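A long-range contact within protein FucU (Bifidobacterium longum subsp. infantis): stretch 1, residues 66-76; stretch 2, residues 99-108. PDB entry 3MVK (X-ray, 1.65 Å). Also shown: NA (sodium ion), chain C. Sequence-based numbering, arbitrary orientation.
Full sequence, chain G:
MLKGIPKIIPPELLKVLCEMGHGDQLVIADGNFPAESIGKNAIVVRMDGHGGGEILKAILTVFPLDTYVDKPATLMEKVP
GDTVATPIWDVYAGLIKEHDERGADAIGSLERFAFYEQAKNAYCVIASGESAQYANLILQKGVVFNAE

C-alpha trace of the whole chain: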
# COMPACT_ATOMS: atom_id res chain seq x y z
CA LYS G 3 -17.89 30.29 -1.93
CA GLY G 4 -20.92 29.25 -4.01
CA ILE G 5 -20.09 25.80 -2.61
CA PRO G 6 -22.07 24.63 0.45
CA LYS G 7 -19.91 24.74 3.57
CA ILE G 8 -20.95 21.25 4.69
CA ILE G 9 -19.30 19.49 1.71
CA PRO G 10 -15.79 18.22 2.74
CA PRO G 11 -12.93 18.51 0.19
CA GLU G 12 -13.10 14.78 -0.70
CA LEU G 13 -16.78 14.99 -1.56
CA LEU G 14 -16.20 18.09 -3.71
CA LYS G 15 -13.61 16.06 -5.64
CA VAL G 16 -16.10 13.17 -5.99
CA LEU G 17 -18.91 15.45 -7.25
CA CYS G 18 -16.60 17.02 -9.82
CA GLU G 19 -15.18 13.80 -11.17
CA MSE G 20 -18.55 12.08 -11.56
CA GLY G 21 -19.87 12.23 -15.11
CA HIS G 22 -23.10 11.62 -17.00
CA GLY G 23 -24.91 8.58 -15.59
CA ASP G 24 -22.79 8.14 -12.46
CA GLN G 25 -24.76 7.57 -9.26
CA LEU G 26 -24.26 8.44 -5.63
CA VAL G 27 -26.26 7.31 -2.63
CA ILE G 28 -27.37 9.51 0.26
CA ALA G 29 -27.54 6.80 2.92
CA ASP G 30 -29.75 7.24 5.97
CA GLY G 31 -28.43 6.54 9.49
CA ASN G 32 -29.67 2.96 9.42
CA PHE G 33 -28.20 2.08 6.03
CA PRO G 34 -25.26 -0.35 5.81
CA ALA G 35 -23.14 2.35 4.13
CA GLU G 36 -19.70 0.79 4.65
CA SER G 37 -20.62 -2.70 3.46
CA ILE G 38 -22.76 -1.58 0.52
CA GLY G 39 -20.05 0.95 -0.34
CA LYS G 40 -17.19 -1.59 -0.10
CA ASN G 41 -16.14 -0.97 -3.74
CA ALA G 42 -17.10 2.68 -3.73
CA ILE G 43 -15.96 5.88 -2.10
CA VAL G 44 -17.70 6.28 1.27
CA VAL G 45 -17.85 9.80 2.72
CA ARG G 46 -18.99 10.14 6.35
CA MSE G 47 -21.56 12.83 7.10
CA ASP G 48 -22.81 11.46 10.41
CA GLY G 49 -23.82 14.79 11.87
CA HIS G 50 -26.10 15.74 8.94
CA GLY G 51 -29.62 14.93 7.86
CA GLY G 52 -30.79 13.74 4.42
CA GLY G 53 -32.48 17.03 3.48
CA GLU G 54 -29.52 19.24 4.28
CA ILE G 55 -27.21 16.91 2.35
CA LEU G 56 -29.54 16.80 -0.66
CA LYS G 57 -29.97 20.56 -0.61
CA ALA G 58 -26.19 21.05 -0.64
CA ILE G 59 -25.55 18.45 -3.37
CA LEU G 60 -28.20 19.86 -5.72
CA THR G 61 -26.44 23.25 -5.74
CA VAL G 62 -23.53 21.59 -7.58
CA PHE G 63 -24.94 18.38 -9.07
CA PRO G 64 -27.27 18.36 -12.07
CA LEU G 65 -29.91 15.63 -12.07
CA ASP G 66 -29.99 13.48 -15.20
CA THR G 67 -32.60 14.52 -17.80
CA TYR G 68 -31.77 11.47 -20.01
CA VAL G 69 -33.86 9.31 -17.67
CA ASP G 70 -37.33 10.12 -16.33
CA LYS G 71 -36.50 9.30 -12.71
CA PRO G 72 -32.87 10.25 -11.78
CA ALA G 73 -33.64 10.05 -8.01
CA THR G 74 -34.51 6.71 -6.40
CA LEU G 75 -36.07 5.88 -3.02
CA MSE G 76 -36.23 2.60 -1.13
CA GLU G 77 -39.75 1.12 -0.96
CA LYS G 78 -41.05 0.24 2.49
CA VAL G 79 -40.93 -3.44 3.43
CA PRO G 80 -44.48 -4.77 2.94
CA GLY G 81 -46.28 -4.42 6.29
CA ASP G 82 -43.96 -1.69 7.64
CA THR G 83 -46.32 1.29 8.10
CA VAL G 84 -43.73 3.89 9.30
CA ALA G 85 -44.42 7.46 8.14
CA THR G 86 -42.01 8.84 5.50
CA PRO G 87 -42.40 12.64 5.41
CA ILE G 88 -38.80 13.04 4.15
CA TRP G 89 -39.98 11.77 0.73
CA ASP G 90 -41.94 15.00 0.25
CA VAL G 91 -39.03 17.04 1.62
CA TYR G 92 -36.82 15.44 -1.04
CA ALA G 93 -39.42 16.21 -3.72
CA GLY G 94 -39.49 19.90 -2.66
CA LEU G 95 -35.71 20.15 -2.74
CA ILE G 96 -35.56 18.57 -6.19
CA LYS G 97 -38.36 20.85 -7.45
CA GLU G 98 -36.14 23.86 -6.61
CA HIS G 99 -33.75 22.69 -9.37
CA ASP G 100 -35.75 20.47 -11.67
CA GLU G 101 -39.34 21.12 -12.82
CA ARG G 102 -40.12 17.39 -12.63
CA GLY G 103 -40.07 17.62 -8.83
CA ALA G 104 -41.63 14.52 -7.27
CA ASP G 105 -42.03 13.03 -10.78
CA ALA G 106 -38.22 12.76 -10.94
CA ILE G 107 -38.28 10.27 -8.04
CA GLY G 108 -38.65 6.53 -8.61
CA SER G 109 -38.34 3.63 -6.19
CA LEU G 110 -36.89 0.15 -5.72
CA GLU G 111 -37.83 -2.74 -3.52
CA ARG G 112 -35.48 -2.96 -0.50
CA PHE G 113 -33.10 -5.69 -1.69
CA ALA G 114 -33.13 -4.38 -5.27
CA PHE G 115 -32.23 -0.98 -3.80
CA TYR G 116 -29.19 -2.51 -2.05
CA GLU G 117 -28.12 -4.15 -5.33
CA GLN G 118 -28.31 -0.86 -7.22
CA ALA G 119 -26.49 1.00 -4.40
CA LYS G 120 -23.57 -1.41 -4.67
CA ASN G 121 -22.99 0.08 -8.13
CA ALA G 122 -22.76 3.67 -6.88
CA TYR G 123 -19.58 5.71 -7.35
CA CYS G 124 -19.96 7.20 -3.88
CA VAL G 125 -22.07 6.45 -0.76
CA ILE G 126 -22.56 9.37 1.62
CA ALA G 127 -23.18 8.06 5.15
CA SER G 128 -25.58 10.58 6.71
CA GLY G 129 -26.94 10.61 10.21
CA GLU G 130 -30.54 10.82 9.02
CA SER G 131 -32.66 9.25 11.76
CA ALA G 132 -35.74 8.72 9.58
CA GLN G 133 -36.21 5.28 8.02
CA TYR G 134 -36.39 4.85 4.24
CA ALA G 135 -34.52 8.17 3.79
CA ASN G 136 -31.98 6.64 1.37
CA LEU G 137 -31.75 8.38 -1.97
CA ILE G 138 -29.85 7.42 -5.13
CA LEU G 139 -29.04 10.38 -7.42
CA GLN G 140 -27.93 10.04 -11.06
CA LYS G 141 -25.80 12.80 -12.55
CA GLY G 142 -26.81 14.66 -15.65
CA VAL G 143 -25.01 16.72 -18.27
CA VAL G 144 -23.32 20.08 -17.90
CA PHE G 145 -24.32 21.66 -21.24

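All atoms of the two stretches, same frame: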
# COMPACT_ATOMS: atom_id res chain seq x y z
N ASP G 66 -29.92 14.00 -13.84
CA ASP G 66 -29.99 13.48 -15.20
C ASP G 66 -31.37 13.66 -15.85
O ASP G 66 -32.38 13.19 -15.32
CB ASP G 66 -29.60 12.01 -15.23
CG ASP G 66 -29.16 11.53 -16.61
OD1 ASP G 66 -29.20 12.32 -17.59
OD2 ASP G 66 -28.79 10.34 -16.71
N THR G 67 -31.37 14.32 -17.01
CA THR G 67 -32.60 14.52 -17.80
C THR G 67 -32.74 13.45 -18.89
O THR G 67 -33.75 13.42 -19.59
CB THR G 67 -32.63 15.92 -18.48
OG1 THR G 67 -31.54 16.03 -19.39
CG2 THR G 67 -32.56 17.05 -17.44
N TYR G 68 -31.74 12.58 -19.04
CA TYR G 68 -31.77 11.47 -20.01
C TYR G 68 -32.51 10.24 -19.49
O TYR G 68 -32.68 9.25 -20.21
CB TYR G 68 -30.36 11.08 -20.46
CG TYR G 68 -29.73 12.08 -21.38
CD1 TYR G 68 -29.43 11.74 -22.70
CD2 TYR G 68 -29.46 13.38 -20.95
CE1 TYR G 68 -28.85 12.68 -23.57
CE2 TYR G 68 -28.86 14.32 -21.81
CZ TYR G 68 -28.57 13.95 -23.12
OH TYR G 68 -28.01 14.88 -23.97
N VAL G 69 -32.93 10.29 -18.23
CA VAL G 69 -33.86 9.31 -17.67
C VAL G 69 -35.01 10.07 -17.05
O VAL G 69 -34.84 11.22 -16.66
CB VAL G 69 -33.23 8.39 -16.56
CG1 VAL G 69 -32.24 7.42 -17.15
CG2 VAL G 69 -32.61 9.21 -15.40
N ASP G 70 -36.17 9.44 -16.93
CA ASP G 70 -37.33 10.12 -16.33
C ASP G 70 -37.20 10.29 -14.83
O ASP G 70 -37.68 11.28 -14.28
CB ASP G 70 -38.62 9.35 -16.62
CG ASP G 70 -38.96 9.31 -18.11
OD1 ASP G 70 -38.73 10.31 -18.82
OD2 ASP G 70 -39.46 8.25 -18.57
N LYS G 71 -36.56 9.31 -14.17
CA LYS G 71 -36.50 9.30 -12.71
C LYS G 71 -35.06 9.15 -12.16
O LYS G 71 -34.65 8.07 -11.72
CB LYS G 71 -37.43 8.22 -12.16
CG LYS G 71 -38.86 8.39 -12.66
CD LYS G 71 -39.89 7.78 -11.72
CE LYS G 71 -41.29 7.85 -12.33
NZ LYS G 71 -41.92 9.17 -12.06
N PRO G 72 -34.30 10.26 -12.19
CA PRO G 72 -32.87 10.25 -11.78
C PRO G 72 -32.64 10.11 -10.26
O PRO G 72 -31.49 9.86 -9.84
CB PRO G 72 -32.35 11.61 -12.28
CG PRO G 72 -33.56 12.49 -12.29
CD PRO G 72 -34.68 11.57 -12.75
N ALA G 73 -33.71 10.24 -9.46
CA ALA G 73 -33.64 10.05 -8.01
C ALA G 73 -34.40 8.78 -7.63
O ALA G 73 -35.47 8.52 -8.18
CB ALA G 73 -34.19 11.27 -7.28
N THR G 74 -33.84 7.96 -6.74
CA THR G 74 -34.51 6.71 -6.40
C THR G 74 -34.60 6.53 -4.90
O THR G 74 -33.58 6.63 -4.21
CB THR G 74 -33.78 5.47 -7.00
OG1 THR G 74 -33.51 5.68 -8.38
CG2 THR G 74 -34.60 4.20 -6.85
N LEU G 75 -35.81 6.24 -4.42
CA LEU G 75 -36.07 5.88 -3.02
C LEU G 75 -36.14 4.38 -2.80
O LEU G 75 -36.31 3.60 -3.74
CB LEU G 75 -37.40 6.50 -2.54
CG LEU G 75 -37.43 8.01 -2.35
CD1 LEU G 75 -38.89 8.46 -2.29
CD2 LEU G 75 -36.67 8.48 -1.11
N MSE G 76 -36.00 3.98 -1.55
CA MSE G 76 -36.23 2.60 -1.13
C MSE G 76 -37.71 2.43 -0.75
O MSE G 76 -38.23 3.18 0.07
CB MSE G 76 -35.36 2.27 0.08
CG MSE G 76 -35.47 0.82 0.54
SE MSE G 76 -34.52 0.46 2.17
CE MSE G 76 -32.73 0.12 1.40
N HIS G 99 -34.72 22.77 -8.27
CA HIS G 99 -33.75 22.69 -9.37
C HIS G 99 -34.26 22.08 -10.65
O HIS G 99 -33.71 22.31 -11.73
CB HIS G 99 -32.54 21.89 -8.91
CG HIS G 99 -31.68 22.63 -7.95
ND1 HIS G 99 -31.84 22.53 -6.59
CD2 HIS G 99 -30.72 23.55 -8.16
CE1 HIS G 99 -30.97 23.33 -5.99
NE2 HIS G 99 -30.29 23.96 -6.92
N ASP G 100 -35.30 21.26 -10.54
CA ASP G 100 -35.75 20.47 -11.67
C ASP G 100 -37.27 20.45 -11.66
O ASP G 100 -37.88 19.97 -10.69
CB ASP G 100 -35.16 19.06 -11.56
CG ASP G 100 -35.35 18.25 -12.83
OD1 ASP G 100 -36.51 18.06 -13.26
OD2 ASP G 100 -34.34 17.80 -13.40
N GLU G 101 -37.88 20.97 -12.73
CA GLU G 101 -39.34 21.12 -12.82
C GLU G 101 -40.12 19.82 -12.59
O GLU G 101 -41.30 19.85 -12.23
CB GLU G 101 -39.76 21.71 -14.18
N ARG G 102 -39.46 18.69 -12.80
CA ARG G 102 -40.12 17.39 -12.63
C ARG G 102 -40.52 17.14 -11.19
O ARG G 102 -41.51 16.46 -10.93
CB ARG G 102 -39.24 16.27 -13.14
CG ARG G 102 -39.09 16.28 -14.66
CD ARG G 102 -38.10 15.23 -15.09
NE ARG G 102 -36.74 15.57 -14.66
CZ ARG G 102 -35.67 14.84 -14.95
NH1 ARG G 102 -35.82 13.73 -15.65
NH2 ARG G 102 -34.47 15.22 -14.53
N GLY G 103 -39.76 17.71 -10.26
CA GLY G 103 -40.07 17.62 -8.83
C GLY G 103 -40.23 16.18 -8.38
O GLY G 103 -39.39 15.32 -8.71
N ALA G 104 -41.31 15.89 -7.67
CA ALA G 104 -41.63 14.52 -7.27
C ALA G 104 -41.65 13.49 -8.42
O ALA G 104 -41.39 12.30 -8.20
CB ALA G 104 -42.96 14.50 -6.51
N ASP G 105 -41.99 13.94 -9.62
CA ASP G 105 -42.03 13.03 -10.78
C ASP G 105 -40.63 12.53 -11.19
O ASP G 105 -40.50 11.56 -11.94
CB ASP G 105 -42.75 13.70 -11.97
CG ASP G 105 -44.21 14.01 -11.65
OD1 ASP G 105 -44.85 13.17 -11.00
OD2 ASP G 105 -44.71 15.08 -12.04
N ALA G 106 -39.60 13.17 -10.66
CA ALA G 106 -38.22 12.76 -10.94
C ALA G 106 -37.77 11.65 -9.99
O ALA G 106 -36.64 11.16 -10.10
CB ALA G 106 -37.28 13.95 -10.83
N ILE G 107 -38.65 11.25 -9.07
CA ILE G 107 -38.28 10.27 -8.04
C ILE G 107 -38.97 8.93 -8.28
O ILE G 107 -40.20 8.84 -8.28
CB ILE G 107 -38.61 10.79 -6.61
CG1 ILE G 107 -38.03 12.20 -6.39
CG2 ILE G 107 -38.09 9.81 -5.57
CD1 ILE G 107 -38.37 12.83 -5.06
N GLY G 108 -38.17 7.89 -8.50
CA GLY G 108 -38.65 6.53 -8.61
C GLY G 108 -38.37 5.77 -7.33
O GLY G 108 -37.99 6.36 -6.32
NA NA C . -28.98 16.02 -18.20
O HOH W 1 -40.20 12.25 -14.80
O HOH W 2 -38.20 13.16 -18.01

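A short parallel β-ladder joins the two stretches at one end, and at the other Arg102 reaches across to gather backbone carbonyls of the loop that precedes the first strand. In the ladder, Ala73 pairs with Ile107 and Thr74 with Gly108. Three backbone hydrogen bonds alternate in direction: Ala73 N to Ala106 O (3.1 Å), Gly108 N to Ala73 O (2.8 Å) and Leu75 N to Gly108 O (2.9 Å, nearly linear). Ala73 and Ile107 share one face of the sheet, where Ala73 CB lies 4.1 Å from Ile107 CG1; Leu75 CD1 adds a closer apolar contact, 3.6 Å from Ile107 CG2. Gly108 leaves room for the aliphatic part of Lys71: Lys71 CD sits 3.6 Å from Gly108 CA, and a β-carbon there would come tightly against it. The lysine ends in a hydrogen bond from Lys71 NZ to Asp105 O (2.8 Å); its aliphatic chain passes over Gly108 on the face that Thr74 points to, and its ammonium group meets a carbonyl.

Arg102, whose CA-to-CB bond points toward the first stretch, donates from NH2 to Asp66 O (3.0 Å) and from NH1 to Val69 O (2.9 Å), both acceptors lying near the guanidinium plane. Asp100 holds the group in position: Arg102 NE binds Asp100 OD1 (2.9 Å), and Arg102 NH2 forms a salt bridge with Asp100 OD2 (2.8 Å). Asp100 OD1 also accepts from Arg102 N (3.1 Å), within the type I turn from Asp100 to Gly103, whose last residue has the positive phi that favours glycine. Pro72 covers one face of the guanidinium with CD, which also packs 4.0 Å from Ala106 CB; lacking an amide hydrogen, it asks for no partner here. One water donates to both Asp70 O (2.7 Å) and Asp105 O (3.0 Å), bridging two acceptors. Together the stretches bury 564 Å².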